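Local coordinates for protein 4-oxalocrotonate decarboxylase NahK (Pseudomonas putida, PDB 5D2K) that catalyses the metal-assisted decarboxylation of (3E)-2-oxohex-3-enedioate to 2-oxopent-4-enoate and carbon dioxide, a step in naphthalene degradation, at residues D140-V148 / I254-V264; H110-S118 / G241-A249. The protein carries 1 engineered substitution. All coordinates share one frame; numbering follows the deposited sequence. Where two conformers were deposited one is given.

Contact 1: D140-V148 / I254-V264. With MG (magnesium ion), chain C.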
# COMPACT_ATOMS: atom_id res chain seq x y z
N ASP A 140 5.02 -17.98 -1.35
CA ASP A 140 4.57 -18.88 -2.41
C ASP A 140 5.10 -18.41 -3.76
O ASP A 140 5.80 -19.14 -4.45
CB ASP A 140 3.03 -18.93 -2.40
CG ASP A 140 2.46 -20.14 -3.11
OD1 ASP A 140 3.22 -20.85 -3.81
OD2 ASP A 140 1.24 -20.38 -2.97
N TYR A 141 4.78 -17.17 -4.11
CA TYR A 141 5.27 -16.60 -5.36
C TYR A 141 5.24 -15.07 -5.29
O TYR A 141 4.75 -14.48 -4.32
CB TYR A 141 4.45 -17.11 -6.56
CG TYR A 141 2.95 -16.90 -6.46
CD1 TYR A 141 2.14 -17.80 -5.77
CD2 TYR A 141 2.35 -15.81 -7.08
CE1 TYR A 141 0.77 -17.61 -5.68
CE2 TYR A 141 0.97 -15.60 -6.99
CZ TYR A 141 0.20 -16.51 -6.30
OH TYR A 141 -1.16 -16.30 -6.22
N VAL A 142 5.78 -14.43 -6.32
CA VAL A 142 5.89 -12.97 -6.35
C VAL A 142 5.07 -12.41 -7.51
O VAL A 142 4.86 -13.11 -8.51
CB VAL A 142 7.36 -12.54 -6.47
CG1 VAL A 142 8.21 -13.28 -5.42
CG2 VAL A 142 7.89 -12.79 -7.87
N ILE A 143 4.59 -11.18 -7.35
CA ILE A 143 3.70 -10.53 -8.32
C ILE A 143 4.09 -9.08 -8.57
O ILE A 143 3.97 -8.25 -7.67
CB ILE A 143 2.24 -10.55 -7.84
CG1 ILE A 143 1.73 -11.99 -7.67
CG2 ILE A 143 1.34 -9.77 -8.79
CD1 ILE A 143 0.35 -12.06 -7.08
N PRO A 144 4.55 -8.76 -9.80
CA PRO A 144 4.78 -7.35 -10.14
C PRO A 144 3.49 -6.55 -9.96
O PRO A 144 2.45 -6.99 -10.44
CB PRO A 144 5.19 -7.40 -11.61
CG PRO A 144 5.90 -8.74 -11.73
CD PRO A 144 5.02 -9.66 -10.87
N THR A 145 3.55 -5.44 -9.23
CA THR A 145 2.34 -4.70 -8.86
C THR A 145 2.60 -3.20 -8.87
O THR A 145 3.56 -2.73 -8.27
CB THR A 145 1.84 -5.09 -7.45
OG1 THR A 145 1.70 -6.50 -7.34
CG2 THR A 145 0.49 -4.43 -7.14
N VAL A 146 1.72 -2.46 -9.55
CA VAL A 146 1.76 -1.00 -9.51
C VAL A 146 0.64 -0.51 -8.60
O VAL A 146 -0.52 -0.86 -8.81
CB VAL A 146 1.58 -0.40 -10.92
CG1 VAL A 146 1.52 1.14 -10.87
CG2 VAL A 146 2.73 -0.83 -11.82
N GLU A 147 0.98 0.26 -7.56
CA GLU A 147 -0.07 0.83 -6.72
C GLU A 147 -0.50 2.18 -7.26
O GLU A 147 0.31 2.94 -7.76
CB GLU A 147 0.39 1.02 -5.27
CG GLU A 147 -0.84 1.13 -4.34
CD GLU A 147 -0.52 1.26 -2.85
OE1 GLU A 147 0.66 1.38 -2.47
OE2 GLU A 147 -1.50 1.24 -2.06
N VAL A 148 -1.80 2.45 -7.15
CA VAL A 148 -2.30 3.81 -7.31
C VAL A 148 -2.61 4.31 -5.91
O VAL A 148 -3.50 3.77 -5.25
CB VAL A 148 -3.55 3.90 -8.19
CG1 VAL A 148 -3.95 5.37 -8.40
CG2 VAL A 148 -3.31 3.21 -9.53
N ILE A 254 0.79 4.14 -18.67
CA ILE A 254 2.01 3.79 -17.97
C ILE A 254 2.41 2.35 -18.27
O ILE A 254 1.56 1.50 -18.56
CB ILE A 254 1.87 4.02 -16.43
CG1 ILE A 254 0.82 3.09 -15.80
CG2 ILE A 254 1.54 5.48 -16.13
CD1 ILE A 254 1.40 1.88 -15.10
N THR A 255 3.71 2.10 -18.22
CA THR A 255 4.24 0.76 -18.32
C THR A 255 5.38 0.65 -17.32
O THR A 255 6.31 1.45 -17.36
CB THR A 255 4.77 0.43 -19.72
OG1 THR A 255 3.69 0.45 -20.66
CG2 THR A 255 5.43 -0.95 -19.73
N VAL A 256 5.31 -0.33 -16.44
CA VAL A 256 6.42 -0.57 -15.52
C VAL A 256 7.09 -1.90 -15.86
O VAL A 256 6.45 -2.95 -15.85
CB VAL A 256 5.96 -0.56 -14.06
CG1 VAL A 256 7.15 -0.80 -13.15
CG2 VAL A 256 5.28 0.76 -13.70
N ARG A 257 8.38 -1.84 -16.18
CA ARG A 257 9.11 -3.03 -16.60
C ARG A 257 9.86 -3.62 -15.43
O ARG A 257 10.56 -2.90 -14.70
CB ARG A 257 10.08 -2.69 -17.74
CG ARG A 257 9.40 -1.96 -18.90
CD ARG A 257 10.37 -1.69 -20.04
NE ARG A 257 9.71 -0.89 -21.06
CZ ARG A 257 8.87 -1.38 -21.96
NH1 ARG A 257 8.59 -2.67 -21.97
NH2 ARG A 257 8.30 -0.57 -22.84
N TYR A 258 9.69 -4.92 -15.25
CA TYR A 258 10.32 -5.66 -14.17
C TYR A 258 11.36 -6.58 -14.76
O TYR A 258 11.04 -7.40 -15.60
CB TYR A 258 9.27 -6.45 -13.38
CG TYR A 258 8.35 -5.59 -12.54
CD1 TYR A 258 7.34 -4.83 -13.13
CD2 TYR A 258 8.51 -5.51 -11.16
CE1 TYR A 258 6.52 -4.03 -12.37
CE2 TYR A 258 7.69 -4.71 -10.39
CZ TYR A 258 6.70 -3.96 -10.99
OH TYR A 258 5.88 -3.17 -10.22
N GLN A 259 12.61 -6.39 -14.34
CA GLN A 259 13.73 -7.20 -14.83
C GLN A 259 13.41 -8.70 -14.81
O GLN A 259 13.19 -9.29 -13.74
CB GLN A 259 14.96 -6.90 -13.99
CG GLN A 259 16.21 -7.62 -14.45
CD GLN A 259 17.27 -7.62 -13.40
OE1 GLN A 259 17.00 -7.32 -12.24
NE2 GLN A 259 18.50 -7.97 -13.78
N GLY A 260 13.35 -9.30 -16.00
CA GLY A 260 13.10 -10.72 -16.14
C GLY A 260 11.67 -11.19 -15.87
O GLY A 260 11.39 -12.39 -15.91
N LEU A 261 10.77 -10.24 -15.60
CA LEU A 261 9.39 -10.58 -15.24
C LEU A 261 8.37 -9.81 -16.06
O LEU A 261 7.23 -9.64 -15.63
CB LEU A 261 9.14 -10.30 -13.75
CG LEU A 261 9.94 -11.12 -12.73
CD1 LEU A 261 9.60 -10.64 -11.32
CD2 LEU A 261 9.65 -12.61 -12.89
N GLY A 262 8.75 -9.35 -17.24
CA GLY A 262 7.78 -8.69 -18.11
C GLY A 262 7.41 -7.29 -17.63
O GLY A 262 8.23 -6.59 -17.04
N SER A 263 6.17 -6.88 -17.88
CA SER A 263 5.77 -5.53 -17.56
C SER A 263 4.33 -5.46 -17.09
O SER A 263 3.53 -6.34 -17.39
CB SER A 263 5.95 -4.60 -18.77
OG SER A 263 5.17 -5.04 -19.86
N VAL A 264 4.02 -4.40 -16.35
CA VAL A 264 2.66 -4.07 -15.91
C VAL A 264 2.25 -2.77 -16.57
O VAL A 264 3.00 -1.80 -16.56
CB VAL A 264 2.59 -3.91 -14.37
CG1 VAL A 264 1.17 -3.60 -13.91
CG2 VAL A 264 3.14 -5.15 -13.67
MG MG C . 2.59 1.66 -1.96
O HOH W 1 2.61 -0.04 -0.75

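Contact 2: H110-S118 / G241-A249. With MG (magnesium ion), chain C; OOG (2-oxoadipic acid), chain D.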
# COMPACT_ATOMS: atom_id res chain seq x y z
N HIS A 110 -6.44 12.90 -6.48
CA HIS A 110 -5.17 13.39 -7.02
C HIS A 110 -4.16 12.25 -7.03
O HIS A 110 -3.18 12.25 -6.26
CB HIS A 110 -4.64 14.60 -6.22
CG HIS A 110 -4.79 14.48 -4.73
ND1 HIS A 110 -4.84 15.58 -3.90
CD2 HIS A 110 -4.88 13.40 -3.92
CE1 HIS A 110 -4.97 15.19 -2.65
NE2 HIS A 110 -5.00 13.87 -2.63
N PRO A 111 -4.39 11.26 -7.90
CA PRO A 111 -3.68 9.98 -7.83
C PRO A 111 -2.24 10.01 -8.32
O PRO A 111 -1.87 10.81 -9.18
CB PRO A 111 -4.52 9.07 -8.73
CG PRO A 111 -5.09 10.01 -9.75
CD PRO A 111 -5.44 11.24 -8.94
N LYS A 112 -1.45 9.11 -7.73
CA LYS A 112 -0.07 8.88 -8.11
C LYS A 112 0.15 7.38 -8.24
O LYS A 112 -0.56 6.60 -7.60
CB LYS A 112 0.92 9.42 -7.08
CG LYS A 112 0.82 10.90 -6.77
CD LYS A 112 1.87 11.26 -5.72
CE LYS A 112 1.69 12.68 -5.20
NZ LYS A 112 1.87 13.68 -6.29
N ILE A 113 1.13 6.97 -9.05
CA ILE A 113 1.47 5.55 -9.12
C ILE A 113 2.84 5.26 -8.53
O ILE A 113 3.73 6.11 -8.57
CB ILE A 113 1.44 4.98 -10.56
CG1 ILE A 113 2.38 5.76 -11.48
CG2 ILE A 113 0.01 4.96 -11.10
CD1 ILE A 113 2.72 5.00 -12.74
N GLU A 114 2.97 4.05 -7.99
CA GLU A 114 4.21 3.53 -7.40
C GLU A 114 4.50 2.15 -7.97
O GLU A 114 3.58 1.34 -8.12
CB GLU A 114 4.09 3.39 -5.86
CG GLU A 114 3.60 4.61 -5.11
CD GLU A 114 3.40 4.35 -3.62
OE1 GLU A 114 2.79 3.32 -3.23
OE2 GLU A 114 3.83 5.19 -2.82
N ALA A 115 5.76 1.85 -8.26
CA ALA A 115 6.12 0.49 -8.66
C ALA A 115 6.54 -0.35 -7.46
O ALA A 115 7.37 0.06 -6.66
CB ALA A 115 7.23 0.52 -9.69
N GLU A 116 5.94 -1.54 -7.33
CA GLU A 116 6.21 -2.40 -6.17
C GLU A 116 6.37 -3.86 -6.57
O GLU A 116 6.05 -4.25 -7.69
CB GLU A 116 5.08 -2.29 -5.13
CG GLU A 116 4.65 -0.84 -4.86
CD GLU A 116 3.92 -0.60 -3.56
OE1 GLU A 116 3.88 -1.48 -2.68
OE2 GLU A 116 3.41 0.52 -3.41
N ILE A 117 6.87 -4.66 -5.64
CA ILE A 117 6.82 -6.10 -5.83
C ILE A 117 5.99 -6.69 -4.69
O ILE A 117 6.14 -6.32 -3.51
CB ILE A 117 8.25 -6.74 -5.93
CG1 ILE A 117 8.17 -8.21 -6.35
CG2 ILE A 117 9.02 -6.57 -4.65
CD1 ILE A 117 7.61 -8.44 -7.78
N SER A 118 5.04 -7.54 -5.06
CA SER A 118 4.18 -8.18 -4.08
C SER A 118 4.52 -9.64 -3.92
O SER A 118 5.14 -10.25 -4.80
CB SER A 118 2.71 -8.05 -4.47
OG SER A 118 2.36 -6.70 -4.64
N GLY A 241 6.63 1.02 -2.19
CA GLY A 241 7.05 1.72 -3.39
C GLY A 241 8.56 1.70 -3.50
O GLY A 241 9.27 2.11 -2.57
N ILE A 242 9.05 1.22 -4.63
CA ILE A 242 10.48 1.11 -4.84
C ILE A 242 11.03 2.50 -5.18
O ILE A 242 12.14 2.85 -4.80
CB ILE A 242 10.79 0.06 -5.91
CG1 ILE A 242 10.52 -1.34 -5.33
CG2 ILE A 242 12.24 0.14 -6.37
CD1 ILE A 242 10.41 -2.47 -6.35
N THR A 243 10.21 3.30 -5.86
CA THR A 243 10.62 4.65 -6.24
C THR A 243 9.64 5.69 -5.74
O THR A 243 8.60 5.35 -5.17
CB THR A 243 10.70 4.81 -7.77
OG1 THR A 243 9.38 4.89 -8.31
CG2 THR A 243 11.43 3.65 -8.41
N ALA A 244 9.95 6.95 -5.99
CA ALA A 244 9.00 8.02 -5.73
C ALA A 244 7.76 7.81 -6.58
O ALA A 244 7.82 7.29 -7.70
CB ALA A 244 9.63 9.37 -6.02
N ALA A 245 6.63 8.23 -6.04
CA ALA A 245 5.34 8.15 -6.72
C ALA A 245 5.21 9.24 -7.80
O ALA A 245 5.78 10.33 -7.66
CB ALA A 245 4.22 8.24 -5.71
N VAL A 246 4.48 8.93 -8.86
CA VAL A 246 4.36 9.82 -10.03
C VAL A 246 2.89 10.13 -10.30
O VAL A 246 2.07 9.22 -10.38
CB VAL A 246 5.00 9.16 -11.26
CG1 VAL A 246 4.67 9.93 -12.53
CG2 VAL A 246 6.52 9.02 -11.06
N PRO A 247 2.54 11.41 -10.44
CA PRO A 247 1.13 11.75 -10.68
C PRO A 247 0.61 11.20 -12.03
O PRO A 247 1.36 11.07 -13.01
CB PRO A 247 1.12 13.28 -10.67
CG PRO A 247 2.52 13.69 -10.95
CD PRO A 247 3.41 12.60 -10.41
N VAL A 248 -0.67 10.82 -12.04
CA VAL A 248 -1.32 10.36 -13.27
C VAL A 248 -2.63 11.12 -13.45
O VAL A 248 -3.23 11.60 -12.48
CB VAL A 248 -1.58 8.84 -13.27
CG1 VAL A 248 -0.27 8.08 -13.46
CG2 VAL A 248 -2.31 8.42 -11.99
N ALA A 249 -3.07 11.21 -14.70
CA ALA A 249 -4.23 12.01 -15.06
C ALA A 249 -4.89 11.42 -16.31
O ALA A 249 -4.27 10.62 -17.01
CB ALA A 249 -3.82 13.47 -15.29
MG MG C . 2.59 1.66 -1.96
C2 OOG D . 1.30 6.66 1.77
C3 OOG D . 1.36 5.36 1.00
C4 OOG D . 2.76 4.76 1.07
C6 OOG D . 4.29 3.16 -0.30
O4 OOG D . 4.41 2.19 -1.09
O3 OOG D . 5.31 3.76 0.13
C5 OOG D . 2.91 3.59 0.12
C1 OOG D . 1.48 7.83 0.83
O1 OOG D . 0.55 8.68 0.65
O2 OOG D . 2.57 7.97 0.22
O5 OOG D . 1.97 2.98 -0.33
O HOH W 2 7.60 3.60 -6.90
O HOH W 1 2.61 -0.04 -0.75

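Contact 1: D140-V148 / I254-V264
Pro-144 and Val-146 of strand 140-148 press onto Tyr-258, Val-256 and Val-264 of a beta hairpin, so that two sheets of the FAA-hydrolase-type fold pack face to face. The hairpin spans 254-264; its strands are joined by backbone bonds between Val-256 and Val-264 and reversed by a type II turn from Tyr-258 to Leu-261, with a classic beta bulge at Leu-261 and Gly-262. Strand 140-148 runs roughly antiparallel to strand 254-258, at 151° and with 8.6 Å between the axes at closest approach, a separation bridged by side chains.

The aromatic part of the contact is a CH-pi interaction: Pro-144 CB stands 3.5 Å from the centroid of the Tyr-258 ring, almost on the ring normal. The same CB touches Val-264 CG2 at 3.7 Å, while CG of the proline faces Leu-261 CB, the two side chains crossing at about a right angle. Proline is thereby wedged among three residues of the hairpin.

Branched aliphatic chains make up the rest. With its CG1 anti to the backbone N (chi1 176°), Val-146 turns CG2 into the hairpin, 3.5 Å from Val-256 CG2 and 3.8 Å from Val-264 CG1. CG1 reaches Ile-254 CD1 more loosely.

Two polar groups are buried with this apolar layer. Tyr-258 OH sits 3.1 Å from Thr-145 O, but its hydrogen bond goes to the carbonyl oxygen of Glu-116 on the neighbouring strand. Thr-145 points away from the hairpin, its OG1 donating a hydrogen bond to Ile-143 O and also hydrogen-bonded to Ser-118 OG. Two residues further on, Glu-147, also held by a salt bridge to Lys-69, extends its chain into the active site, where OE1 binds magnesium at 2.0 Å.

Contact 2: H110-S118 / G241-A249
Glu-116 packs against Gly-241, and Glu-114 against Ala-245, because both glutamates set CG anti to their own carbonyl carbon (chi1 -45° and -51°) and then run on extended. Two residues apart on one strand, they deliver their carboxylates to the same magnesium ion, Glu-114 through OE1 at 2.1 Å and Glu-116 through OE2 at 2.0 Å. On the way, Glu-114 CG rests on the methyl group of Ala-245 and Glu-116 CG lies alongside the backbone of Gly-241. The other oxygen of Glu-114, OE2, forms a salt bridge with Lys-77, while Glu-116 OE1 accepts a hydrogen bond from water 1, itself a metal ligand.

Underneath, the backbones form a short antiparallel ladder. Ile-113 and Val-246 are a hydrogen-bonded pair, and Val-248 N donates to Pro-111 O at 3.1 Å. Beyond Ala-245 the partner chain leaves the strand, and water 2 spans the gap, accepting from Ala-115 N and donating to Thr-243 O. Direct pairing resumes where Ile-242 N meets Ala-115 O at 2.9 Å, the donor hydrogen almost in line (170°).

Val-248 straddles the start of the ladder: its CG1 lies 3.9 Å from Ile-113 CG2, and its CG2 comes equally near Pro-111 CG. With an alanine here, both branches are gone and the Pro-111 ring and the Ile-113 side chain would probably each lose an apolar neighbour, opening a gap between them.

Gly-241 N donates to O4 of 2-oxoadipate at 2.7 Å, fixing the oxygen that also binds magnesium. O4 and O5 of the ligand, water 1, Glu-114, Glu-116 and Glu-147 make six ligands, the three-carboxylate site of this hydratase/decarboxylase family enzyme, whose magnesium is chelated by the 2-oxo acid.

The centres of contacts 1 and 2 lie about 12 Å apart, and their segments alternate along the chain: 110-118, 140-148, 241-249, 254-264. Strands 112-121 and 139-149 are antiparallel neighbours in the large mixed sheet, joined for instance by Ile-143 N to Ser-118 O at 2.8 Å. Strand 246-247 borders 112-121 in that sheet, whereas strand 253-258, next in the chain, belongs to the five-stranded sheet packed against it. One face of the paired strands thus meets the second sheet in contact 1, while the other carries the glutamates of both contacts to a single magnesium ion, tying the metal site to the core between the sheets.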